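Ferredoxin CarAc (Pseudomonas resinovorans, PDB 7BUH) carries electrons from the reductase CarAd to the terminal oxygenase CarAa of carbazole 1,9a-dioxygenase, using a Rieske [2Fe-2S] cluster. Local coordinates at residues Trp5-Ala11 against Lys96-Val102; Val32-Gly36 against Leu58-Ile63; His68-Phe72 against Ser82-Leu88. All blocks are in the same frame, centred on the assembly; numbering follows the deposited sequence.

Contact 1 (Trp5-Ala11 against Lys96-Val102)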
loop_
_atom_site.group_PDB
_atom_site.type_symbol
_atom_site.label_atom_id
_atom_site.label_comp_id
_atom_site.label_asym_id
_atom_site.label_seq_id
_atom_site.Cartn_x
_atom_site.Cartn_y
_atom_site.Cartn_z
ATOM N N TRP A 5 -5.122 -11.438 7.500
ATOM C CA TRP A 5 -4.591 -10.158 8.035
ATOM C C TRP A 5 -3.111 -10.341 8.283
ATOM O O TRP A 5 -2.728 -11.408 8.810
ATOM C CB TRP A 5 -5.358 -9.778 9.294
ATOM C CG TRP A 5 -6.765 -9.404 8.980
ATOM C CD1 TRP A 5 -7.896 -10.170 8.987
ATOM C CD2 TRP A 5 -7.172 -8.088 8.577
ATOM N NE1 TRP A 5 -8.978 -9.422 8.578
ATOM C CE2 TRP A 5 -8.559 -8.139 8.318
ATOM C CE3 TRP A 5 -6.469 -6.897 8.364
ATOM C CZ2 TRP A 5 -9.272 -7.009 7.935
ATOM C CZ3 TRP A 5 -7.175 -5.783 7.964
ATOM C CH2 TRP A 5 -8.553 -5.840 7.756
ATOM N N LEU A 6 -2.298 -9.375 7.860
ATOM C CA LEU A 6 -0.836 -9.430 8.019
ATOM C C LEU A 6 -0.407 -8.423 9.083
ATOM O O LEU A 6 -0.714 -7.229 8.932
ATOM C CB LEU A 6 -0.178 -9.106 6.679
ATOM C CG LEU A 6 -0.592 -9.974 5.506
ATOM C CD1 LEU A 6 0.236 -9.597 4.307
ATOM C CD2 LEU A 6 -0.461 -11.475 5.816
ATOM N N LYS A 7 0.266 -8.881 10.125
ATOM C CA LYS A 7 0.705 -7.995 11.209
ATOM C C LYS A 7 1.900 -7.206 10.680
ATOM O O LYS A 7 2.874 -7.812 10.159
ATOM C CB LYS A 7 0.994 -8.756 12.497
ATOM C CG LYS A 7 1.578 -7.886 13.608
ATOM C CD LYS A 7 1.841 -8.664 14.886
ATOM C CE LYS A 7 0.557 -9.125 15.533
ATOM N NZ LYS A 7 0.783 -9.975 16.732
ATOM N N VAL A 8 1.833 -5.885 10.797
ATOM C CA VAL A 8 2.896 -4.977 10.286
ATOM C C VAL A 8 3.787 -4.553 11.442
ATOM O O VAL A 8 5.017 -4.855 11.417
ATOM C CB VAL A 8 2.248 -3.791 9.558
ATOM C CG1 VAL A 8 3.264 -2.844 8.953
ATOM C CG2 VAL A 8 1.316 -4.323 8.501
ATOM N N CYS A 9 3.241 -3.828 12.408
ATOM C CA CYS A 9 4.033 -3.232 13.507
ATOM C C CYS A 9 3.072 -2.599 14.495
ATOM O O CYS A 9 1.910 -2.529 14.186
ATOM C CB CYS A 9 4.971 -2.145 13.002
ATOM S SG CYS A 9 4.131 -0.842 12.060
ATOM N N ALA A 10 3.575 -2.126 15.621
ATOM C CA ALA A 10 2.809 -1.267 16.533
ATOM C C ALA A 10 2.460 0.038 15.817
ATOM O O ALA A 10 3.340 0.593 15.136
ATOM C CB ALA A 10 3.616 -0.999 17.778
ATOM N N ALA A 11 1.243 0.533 16.003
ATOM C CA ALA A 11 0.808 1.849 15.473
ATOM C C ALA A 11 1.787 2.927 15.916
ATOM O O ALA A 11 2.159 3.770 15.076
ATOM C CB ALA A 11 -0.616 2.168 15.885
ATOM N N LYS A 96 -5.476 -3.238 15.539
ATOM C CA LYS A 96 -6.069 -4.210 16.486
ATOM C C LYS A 96 -5.133 -4.306 17.694
ATOM O O LYS A 96 -3.930 -4.654 17.531
ATOM C CB LYS A 96 -6.282 -5.566 15.803
ATOM C CG LYS A 96 -7.004 -5.612 14.460
ATOM C CD LYS A 96 -6.745 -6.954 13.726
ATOM C CE LYS A 96 -6.941 -7.008 12.213
ATOM N NZ LYS A 96 -8.331 -7.263 11.789
ATOM N N GLU A 97 -5.628 -3.941 18.882
ATOM C CA GLU A 97 -4.831 -3.900 20.137
ATOM C C GLU A 97 -3.547 -3.091 19.888
ATOM O O GLU A 97 -2.489 -3.537 20.356
ATOM C CB GLU A 97 -4.394 -5.296 20.601
ATOM C CG GLU A 97 -5.501 -6.326 20.729
ATOM C CD GLU A 97 -6.373 -6.170 21.972
ATOM O OE1 GLU A 97 -6.137 -5.265 22.778
ATOM O OE2 GLU A 97 -7.325 -6.910 22.086
ATOM N N GLY A 98 -3.629 -1.964 19.172
ATOM C CA GLY A 98 -2.497 -1.027 18.982
ATOM C C GLY A 98 -1.474 -1.520 17.965
ATOM O O GLY A 98 -0.364 -0.899 17.818
ATOM N N GLU A 99 -1.835 -2.569 17.238
ATOM C CA GLU A 99 -0.971 -3.134 16.188
ATOM C C GLU A 99 -1.647 -2.965 14.835
ATOM O O GLU A 99 -2.838 -3.250 14.727
ATOM C CB GLU A 99 -0.655 -4.580 16.557
ATOM C CG GLU A 99 0.388 -4.620 17.672
ATOM C CD GLU A 99 1.468 -5.676 17.528
ATOM O OE1 GLU A 99 1.282 -6.762 18.102
ATOM O OE2 GLU A 99 2.503 -5.384 16.876
ATOM N N VAL A 100 -0.848 -2.589 13.842
ATOM C CA VAL A 100 -1.333 -2.342 12.453
ATOM C C VAL A 100 -1.361 -3.679 11.701
ATOM O O VAL A 100 -0.328 -4.401 11.693
ATOM C CB VAL A 100 -0.414 -1.339 11.738
ATOM C CG1 VAL A 100 -0.888 -1.148 10.308
ATOM C CG2 VAL A 100 -0.370 -0.025 12.517
ATOM N N TYR A 101 -2.500 -3.995 11.124
ATOM C CA TYR A 101 -2.682 -5.164 10.241
ATOM C C TYR A 101 -3.172 -4.702 8.887
ATOM O O TYR A 101 -4.111 -3.885 8.802
ATOM C CB TYR A 101 -3.705 -6.136 10.825
ATOM C CG TYR A 101 -3.255 -6.800 12.092
ATOM C CD1 TYR A 101 -3.296 -6.110 13.293
ATOM C CD2 TYR A 101 -2.868 -8.128 12.120
ATOM C CE1 TYR A 101 -2.892 -6.697 14.482
ATOM C CE2 TYR A 101 -2.460 -8.738 13.305
ATOM C CZ TYR A 101 -2.492 -8.018 14.501
ATOM O OH TYR A 101 -2.139 -8.571 15.708
ATOM N N VAL A 102 -2.604 -5.297 7.846
ATOM C CA VAL A 102 -3.106 -5.074 6.472
ATOM C C VAL A 102 -3.756 -6.355 5.955
ATOM O O VAL A 102 -3.215 -7.430 6.153
ATOM C CB VAL A 102 -2.002 -4.492 5.559
ATOM C CG1 VAL A 102 -0.784 -5.386 5.398
ATOM C CG2 VAL A 102 -2.582 -4.155 4.206
#
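W5 and K96 meet beside an antiparallel strand pair, 5-10 against 99-103, at one margin of the six-stranded sheet of the Rieske fold. The K96 chain crosses the indole at about a right angle, and its bend at chi4 (-85°) brings NZ over the ring face, 3.6 Å from the centroid of the W5 five-membered ring, in a cation-pi contact. The same ammonium is paired with E94, while W5 NE1 bonds to the carbonyl of N2. Further back, K96 CD lies over one face of the Y101 ring. K7 runs alongside that tyrosine, its CB 3.5 Å from Y101 CE2; K7 NZ makes a long salt bridge to E99 OE1 at 3.5 Å, though the end of this lysine is uncertainly placed. On the other sheet face V102 CG1 touches L6 CB and, at 3.9 Å, V8 CG2. L6 with V102 and K7 with Y101 pair in regular antiparallel fashion; V8 N then bonds to V100 O and V100 N to C9 O, an arrangement consistent with a classic beta bulge at V8-C9. Beyond it, A11 N donates to G98 O in the type I' turn at 2.8 Å, with 166° at the hydrogen.

Contact 2 (Val32-Gly36 against Leu58-Ile63). With NA (sodium ion), chain C; EDO (1,2-ethanediol), chain D.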
loop_
_atom_site.group_PDB
_atom_site.type_symbol
_atom_site.label_atom_id
_atom_site.label_comp_id
_atom_site.label_asym_id
_atom_site.label_seq_id
_atom_site.Cartn_x
_atom_site.Cartn_y
_atom_site.Cartn_z
ATOM N N VAL A 32 2.230 0.205 3.438
ATOM C CA VAL A 32 1.289 0.709 4.466
ATOM C C VAL A 32 1.699 2.137 4.825
ATOM O O VAL A 32 2.894 2.371 5.137
ATOM C CB VAL A 32 1.292 -0.202 5.699
ATOM C CG1 VAL A 32 0.390 0.333 6.775
ATOM C CG2 VAL A 32 0.881 -1.601 5.300
ATOM N N TYR A 33 0.759 3.068 4.763
ATOM C CA TYR A 33 1.030 4.517 4.927
ATOM C C TYR A 33 0.317 5.002 6.176
ATOM O O TYR A 33 -0.828 4.598 6.365
ATOM C CB TYR A 33 0.489 5.316 3.740
ATOM C CG TYR A 33 0.802 4.757 2.386
ATOM C CD1 TYR A 33 -0.020 3.839 1.763
ATOM C CD2 TYR A 33 1.909 5.193 1.692
ATOM C CE1 TYR A 33 0.244 3.343 0.498
ATOM C CE2 TYR A 33 2.187 4.710 0.424
ATOM C CZ TYR A 33 1.365 3.779 -0.175
ATOM O OH TYR A 33 1.660 3.360 -1.444
ATOM N N ARG A 34 1.004 5.786 7.017
ATOM C CA ARG A 34 0.355 6.518 8.118
ATOM C C ARG A 34 0.222 7.963 7.638
ATOM O O ARG A 34 1.261 8.627 7.438
ATOM C CB ARG A 34 1.132 6.446 9.429
ATOM C CG ARG A 34 0.368 7.144 10.544
ATOM C CD ARG A 34 1.045 7.106 11.900
ATOM N NE ARG A 34 0.239 7.808 12.879
ATOM C CZ ARG A 34 0.148 7.502 14.177
ATOM N NH1 ARG A 34 0.752 6.433 14.666
ATOM N NH2 ARG A 34 -0.644 8.221 14.963
ATOM N N VAL A 35 -1.007 8.390 7.397
ATOM C CA VAL A 35 -1.319 9.778 6.989
ATOM C C VAL A 35 -1.978 10.414 8.203
ATOM O O VAL A 35 -3.126 10.022 8.510
ATOM C CB VAL A 35 -2.182 9.806 5.719
ATOM C CG1 VAL A 35 -2.548 11.221 5.328
ATOM C CG2 VAL A 35 -1.449 9.078 4.588
ATOM N N GLY A 36 -1.222 11.265 8.907
ATOM C CA GLY A 36 -1.654 11.822 10.212
ATOM C C GLY A 36 -1.957 10.685 11.160
ATOM O O GLY A 36 -1.009 9.931 11.447
ATOM N N LEU A 58 5.516 10.876 1.064
ATOM C CA LEU A 58 4.101 11.295 1.199
ATOM C C LEU A 58 3.986 12.818 1.189
ATOM O O LEU A 58 4.789 13.513 1.825
ATOM C CB LEU A 58 3.518 10.732 2.493
ATOM C CG LEU A 58 3.119 9.270 2.436
ATOM C CD1 LEU A 58 2.945 8.709 3.838
ATOM C CD2 LEU A 58 1.845 9.093 1.600
ATOM N N ASP A 59 2.966 13.309 0.512
ATOM C CA ASP A 59 2.564 14.724 0.512
ATOM C C ASP A 59 1.077 14.697 0.854
ATOM O O ASP A 59 0.271 14.437 -0.056
ATOM C CB ASP A 59 2.900 15.362 -0.827
ATOM C CG ASP A 59 2.711 16.868 -0.872
ATOM O OD1 ASP A 59 1.924 17.406 -0.063
ATOM O OD2 ASP A 59 3.381 17.490 -1.746
ATOM N N GLY A 60 0.760 14.798 2.145
ATOM C CA GLY A 60 -0.586 14.491 2.668
ATOM C C GLY A 60 -1.000 13.068 2.331
ATOM O O GLY A 60 -0.302 12.138 2.762
ATOM N N ASP A 61 -2.111 12.888 1.606
ATOM C CA ASP A 61 -2.627 11.537 1.266
ATOM C C ASP A 61 -2.108 11.116 -0.115
ATOM O O ASP A 61 -2.643 10.185 -0.650
ATOM C CB ASP A 61 -4.155 11.482 1.341
ATOM C CG ASP A 61 -4.820 12.713 0.759
ATOM O OD1 ASP A 61 -4.217 13.287 -0.196
ATOM O OD2 ASP A 61 -5.900 13.140 1.315
ATOM N N VAL A 62 -1.103 11.790 -0.661
ATOM C CA VAL A 62 -0.501 11.383 -1.956
ATOM C C VAL A 62 0.898 10.789 -1.759
ATOM O O VAL A 62 1.739 11.435 -1.136
ATOM C CB VAL A 62 -0.478 12.544 -2.950
ATOM C CG1 VAL A 62 0.252 12.142 -4.209
ATOM C CG2 VAL A 62 -1.892 12.998 -3.248
ATOM N N ILE A 63 1.117 9.590 -2.314
ATOM C CA ILE A 63 2.471 8.982 -2.369
ATOM C C ILE A 63 3.121 9.401 -3.689
ATOM O O ILE A 63 2.552 9.117 -4.761
ATOM C CB ILE A 63 2.447 7.451 -2.192
ATOM C CG1 ILE A 63 3.874 6.909 -2.175
ATOM C CG2 ILE A 63 1.600 6.749 -3.245
ATOM C CD1 ILE A 63 4.747 7.530 -1.106
HETATM NA NA NA C . 5.221 17.242 -3.200
HETATM C C1 EDO D . 2.492 15.084 4.627
HETATM O O1 EDO D . 2.369 16.274 3.867
HETATM C C2 EDO D . 3.821 14.453 4.511
HETATM O O2 EDO D . 3.899 13.204 5.132
HETATM O O HOH W 1 6.738 16.440 -1.231
HETATM O O HOH W 2 7.318 16.729 -4.129
#
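The phenol ring of Y33 meets L58 and I63 of the other segment at a slant: L58 CD2 lies 3.9 Å from Y33 CD2, and I63 CB lies 3.8 Å from Y33 CE2. L58 reaches obliquely across the tyrosine, whereas I63 crosses it at about a right angle, with its CG2 near the phenol oxygen. That hydroxyl is hydrogen-bonded to T42 OG1. R34, whose CB points away from 58-63, holds G36 O in the plane of its guanidinium, with R34 NE donating to G36 O at 2.8 Å, and NH2 pairs with D37. Further along strand 27-35, V35 sends CG1 to G60 O at 3.5 Å; a chi1 of 178° sets this methyl anti to the backbone N. G60 belongs to the type II' turn D59-V62 that joins strands 57-59 and 62-64 as a hairpin. On the turn, G60 N donates to O1 of a 1,2-ethanediol, probably from the crystallisation liquor. D59 OD2 coordinates a sodium ion at 2.4 Å; E64 and two waters are also in the metal's shell. I19 and V74 add to the apolar layer round Y33 and I63. No hydrogen bond spans 32-36 and 58-63, so the six-stranded sheet and the smaller four-stranded sheet next to the cluster-binding loops are held together here by van der Waals packing, while the Y33 hydroxyl and R34 guanidinium bond outside 58-63.

Contact 3 (His68-Phe72 against Ser82-Leu88). With FES (Fe2/s2 (inorganic) cluster), chain B.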
loop_
_atom_site.group_PDB
_atom_site.type_symbol
_atom_site.label_atom_id
_atom_site.label_comp_id
_atom_site.label_asym_id
_atom_site.label_seq_id
_atom_site.Cartn_x
_atom_site.Cartn_y
_atom_site.Cartn_z
ATOM N N HIS A 68 10.182 8.265 -11.091
ATOM C CA HIS A 68 9.798 9.305 -12.084
ATOM C C HIS A 68 8.880 10.374 -11.500
ATOM O O HIS A 68 8.399 11.188 -12.285
ATOM C CB HIS A 68 9.091 8.742 -13.324
ATOM C CG HIS A 68 9.845 7.646 -13.983
ATOM N ND1 HIS A 68 9.364 6.358 -14.017
ATOM C CD2 HIS A 68 11.050 7.633 -14.597
ATOM C CE1 HIS A 68 10.243 5.589 -14.643
ATOM N NE2 HIS A 68 11.285 6.355 -15.013
ATOM N N GLY A 69 8.630 10.375 -10.195
ATOM C CA GLY A 69 7.774 11.421 -9.602
ATOM C C GLY A 69 6.318 11.343 -10.054
ATOM O O GLY A 69 5.584 12.325 -9.848
ATOM N N GLY A 70 5.869 10.208 -10.597
ATOM C CA GLY A 70 4.427 9.908 -10.638
ATOM C C GLY A 70 3.888 9.863 -9.219
ATOM O O GLY A 70 4.688 9.942 -8.259
ATOM N N ALA A 71 2.587 9.785 -9.045
ATOM C CA ALA A 71 2.008 9.781 -7.691
ATOM C C ALA A 71 0.624 9.144 -7.710
ATOM O O ALA A 71 0.019 9.045 -8.803
ATOM C CB ALA A 71 1.971 11.180 -7.125
ATOM N N PHE A 72 0.192 8.682 -6.539
ATOM C CA PHE A 72 -1.111 8.020 -6.329
ATOM C C PHE A 72 -1.732 8.562 -5.065
ATOM O O PHE A 72 -0.983 8.834 -4.109
ATOM C CB PHE A 72 -0.963 6.511 -6.162
ATOM C CG PHE A 72 -0.357 5.835 -7.358
ATOM C CD1 PHE A 72 -1.164 5.360 -8.390
ATOM C CD2 PHE A 72 1.015 5.669 -7.449
ATOM C CE1 PHE A 72 -0.592 4.708 -9.471
ATOM C CE2 PHE A 72 1.580 5.041 -8.538
ATOM C CZ PHE A 72 0.773 4.562 -9.549
ATOM N N SER A 82 1.189 12.420 -13.311
ATOM C CA SER A 82 1.881 11.756 -14.446
ATOM C C SER A 82 3.288 11.394 -13.993
ATOM O O SER A 82 3.894 12.103 -13.181
ATOM C CB SER A 82 1.950 12.640 -15.658
ATOM O OG SER A 82 2.771 13.755 -15.370
ATOM N N PRO A 83 3.890 10.313 -14.526
ATOM C CA PRO A 83 3.335 9.547 -15.655
ATOM C C PRO A 83 2.425 8.355 -15.335
ATOM O O PRO A 83 2.135 7.565 -16.211
ATOM C CB PRO A 83 4.637 9.069 -16.312
ATOM C CG PRO A 83 5.547 8.807 -15.157
ATOM C CD PRO A 83 5.253 9.900 -14.152
ATOM N N CYS A 84 1.956 8.263 -14.098
ATOM C CA CYS A 84 1.104 7.139 -13.636
ATOM C C CYS A 84 -0.308 7.241 -14.212
ATOM O O CYS A 84 -0.884 8.340 -14.189
ATOM C CB CYS A 84 1.049 7.116 -12.120
ATOM S SG CYS A 84 2.684 6.775 -11.439
ATOM N N THR A 85 -0.812 6.129 -14.748
ATOM C CA THR A 85 -2.142 6.013 -15.392
ATOM C C THR A 85 -2.894 4.795 -14.870
ATOM O O THR A 85 -4.146 4.801 -14.950
ATOM C CB THR A 85 -2.029 5.989 -16.922
ATOM O OG1 THR A 85 -1.443 4.756 -17.319
ATOM C CG2 THR A 85 -1.235 7.161 -17.442
ATOM N N VAL A 86 -2.188 3.758 -14.405
ATOM C CA VAL A 86 -2.835 2.509 -13.945
ATOM C C VAL A 86 -3.016 2.565 -12.431
ATOM O O VAL A 86 -2.027 2.682 -11.715
ATOM C CB VAL A 86 -2.041 1.260 -14.351
ATOM C CG1 VAL A 86 -2.711 0.023 -13.783
ATOM C CG2 VAL A 86 -1.862 1.168 -15.858
ATOM N N PRO A 87 -4.259 2.503 -11.906
ATOM C CA PRO A 87 -4.483 2.532 -10.455
ATOM C C PRO A 87 -3.851 1.341 -9.706
ATOM O O PRO A 87 -3.666 0.259 -10.277
ATOM C CB PRO A 87 -6.012 2.470 -10.288
ATOM C CG PRO A 87 -6.562 2.837 -11.650
ATOM C CD PRO A 87 -5.527 2.351 -12.640
ATOM N N LEU A 88 -3.451 1.612 -8.468
ATOM C CA LEU A 88 -2.970 0.607 -7.494
ATOM C C LEU A 88 -4.171 -0.137 -6.925
ATOM O O LEU A 88 -5.204 0.495 -6.661
ATOM C CB LEU A 88 -2.193 1.274 -6.354
ATOM C CG LEU A 88 -0.951 2.053 -6.734
ATOM C CD1 LEU A 88 -0.506 2.969 -5.594
ATOM C CD2 LEU A 88 0.166 1.111 -7.173
HETATM FE FE1 FES B . 7.587 5.676 -13.046
HETATM FE FE2 FES B . 6.754 5.223 -10.548
HETATM S S1 FES B . 8.167 3.962 -11.704
HETATM S S2 FES B . 6.389 7.035 -11.795
HETATM O O HOH W 3 6.774 13.233 -12.802
#
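F72 packs its ring against L88, V86 and C84, close to the iron-sulfur cluster of this Rieske domain. Its CB is already 3.6 Å from L88 CD1, and a chi1 of -61°, with CG anti to the carbonyl carbon, carries the ring across the leucine at about a right angle. L88 CD1 sits over one face, 3.4 Å from F72 CG in a CH-pi contact, and L88 CG lies near F72 CD1. At the rim, F72 CE1 meets V86 O at 3.3 Å, close to the ring plane; that carbonyl accepts a hydrogen bond from T47 OG1. F72 CE2 and the tip CZ reach C84, whose SG stands 3.5 Å from F72 CZ in an oblique sulfur-aromatic contact. Replacing F72 with an alanine would probably open a gap between L88 and C84 and leave the sulfur less firmly placed beside the cluster. C84 SG is no iron ligand, but it lies 3.7 Å from FES S2; SG is also 3.7 Å from G70 CA. P83, after a cis peptide, lays CD on G70 CA. H68 ND1 binds FE1 at 2.1 Å; H48 is the other histidine ligand. A water bridges H68 O to S82 O. Strand 71-73, paired with 62-64 through F72 and I63 and with 79-81 through A71, thus lies against the loop that leads on to strand 90-96.

Contact 1 pairs two strands at the margin of the six-stranded sheet, contact 2 joins that sheet to the four-stranded one, and contact 3 sets strand 71-73 and the cluster-binding loop before it against the loop 82-88. Contacts 1 and 2 have centres about 17 Å apart and touch where V32 packs on V100 and V102. Contacts 2 and 3, about 15 Å apart between centres, meet at neighbouring strands 62-64 and 71-73. Contacts 1 and 3, about 27 Å apart between centres, lie on opposite sides of the chain's centre. Along the sequence, contact 1 encloses the other two, which follow in series. The cluster is thus held at one end of the molecule, far from the paired terminal strands.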